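Local coordinates for protein cellulosomal family-48 processive glycoside hydrolase (Bacteroides cellulosolvens, PDB 2Y3N) that probably cleaves cellulose processively as a cellobiosidase, and is represented here by its calcium-binding dockerin domain, in complex with a cohesin, at residues Asn10-Gly13 / Val14-Ala18. Numbering follows the deposited sequence.
Sequences NGDG and VINMA. With CA (calcium ion), chain G.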
loop_
_atom_site.group_PDB
_atom_site.type_symbol
_atom_site.label_atom_id
_atom_site.label_comp_id
_atom_site.label_asym_id
_atom_site.label_seq_id
_atom_site.Cartn_x
_atom_site.Cartn_y
_atom_site.Cartn_z
ATOM N N ASN D 10 -9.620 16.276 1.608
ATOM C CA ASN D 10 -9.618 16.927 0.297
ATOM C C ASN D 10 -10.974 16.830 -0.374
ATOM O O ASN D 10 -11.103 17.074 -1.566
ATOM C CB ASN D 10 -8.491 16.380 -0.591
ATOM C CG ASN D 10 -8.679 14.909 -0.916
ATOM O OD1 ASN D 10 -9.703 14.313 -0.560
ATOM N ND2 ASN D 10 -7.694 14.310 -1.565
ATOM N N GLY D 11 -11.988 16.453 0.398
ATOM C CA GLY D 11 -13.390 16.522 -0.066
ATOM C C GLY D 11 -13.740 15.738 -1.336
ATOM O O GLY D 11 -14.593 16.193 -2.115
ATOM N N ASP D 12 -13.123 14.566 -1.530
ATOM C CA ASP D 12 -13.396 13.742 -2.714
ATOM C C ASP D 12 -14.339 12.566 -2.459
ATOM O O ASP D 12 -14.548 11.751 -3.342
ATOM C CB ASP D 12 -12.097 13.257 -3.401
ATOM C CG ASP D 12 -11.278 12.318 -2.538
ATOM O OD1 ASP D 12 -11.654 12.075 -1.368
ATOM O OD2 ASP D 12 -10.238 11.837 -3.017
ATOM N N GLY D 13 -14.883 12.451 -1.247
ATOM C CA GLY D 13 -15.784 11.322 -0.961
ATOM C C GLY D 13 -15.166 10.014 -0.455
ATOM O O GLY D 13 -15.897 9.088 -0.070
ATOM N N VAL D 14 -13.823 9.932 -0.427
ATOM C CA VAL D 14 -13.127 8.693 -0.009
ATOM C C VAL D 14 -11.997 9.062 0.963
ATOM O O VAL D 14 -11.518 10.195 0.986
ATOM C CB VAL D 14 -12.551 7.846 -1.201
ATOM C CG1 VAL D 14 -13.640 7.466 -2.242
ATOM C CG2 VAL D 14 -11.356 8.562 -1.850
ATOM N N ILE D 15 -11.649 8.131 1.818
ATOM C CA ILE D 15 -10.590 8.360 2.766
ATOM C C ILE D 15 -9.453 7.481 2.300
ATOM O O ILE D 15 -9.530 6.275 2.429
ATOM C CB ILE D 15 -10.971 7.904 4.186
ATOM C CG1 ILE D 15 -12.306 8.528 4.663
ATOM C CG2 ILE D 15 -9.794 8.144 5.225
ATOM C CD1 ILE D 15 -12.371 9.937 4.458
ATOM N N ASN D 16 -8.379 8.102 1.827
ATOM C CA ASN D 16 -7.179 7.383 1.452
ATOM C C ASN D 16 -5.871 8.152 1.815
ATOM O O ASN D 16 -5.844 9.049 2.696
ATOM C CB ASN D 16 -7.229 7.013 -0.047
ATOM C CG ASN D 16 -7.406 8.257 -0.975
ATOM O OD1 ASN D 16 -6.948 9.354 -0.653
ATOM N ND2 ASN D 16 -8.055 8.060 -2.133
ATOM N N MET D 17 -4.792 7.785 1.154
ATOM C CA MET D 17 -3.441 8.270 1.542
ATOM C C MET D 17 -3.260 9.744 1.166
ATOM O O MET D 17 -2.454 10.478 1.792
ATOM C CB MET D 17 -2.352 7.376 0.897
ATOM C CG MET D 17 -0.924 7.730 1.328
ATOM S SD MET D 17 -0.642 7.588 3.092
ATOM C CE MET D 17 -0.388 5.815 3.231
ATOM N N ALA D 18 -4.017 10.194 0.157
ATOM C CA ALA D 18 -3.992 11.601 -0.252
ATOM C C ALA D 18 -4.488 12.473 0.869
ATOM O O ALA D 18 -3.991 13.596 1.030
ATOM C CB ALA D 18 -4.796 11.857 -1.561
HETATM CA CA CA G . -10.314 12.217 0.469
HETATM O O HOH W 1 -8.576 11.515 -1.118
#
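The carboxylate of Asp12 has Val14 on one face: CG2 sits 3.6 Å from Asp12 OD1, and Val14 N, on the same side, donates to OD1 from above the carboxylate plane (52° out of it). Calcium and a water lie on the other side, closer to that plane. OD1 binds the metal at 2.3 Å; OD2 accepts from the water. With its CG lodged between backbone N and carbonyl carbon (chi1 64°), the Asn10 amide turns OD1 to the calcium, 2.4 Å away, and ND2 to the same water, while Ala18 CB packs 3.8 Å from ND2. Val14 O adds a backbone ligand. The water also donates to Asn16 OD1, which as N-cap accepts a weak bond from Ala18 N; Asn16 ND2 bonds the backbone of the partner protein chain. With an alanine at Val14, the CG2 methyl against Asp12 OD1 would go, probably leaving a gap beside that face of the carboxylate. Asp8 and Asp19 complete the seven oxygens round the calcium, in the EF-hand-like loop of a dockerin. Clustered acidic oxygens would probably repel one another without the cation, so calcium probably fixes the loop and the start of helix 17-26 together.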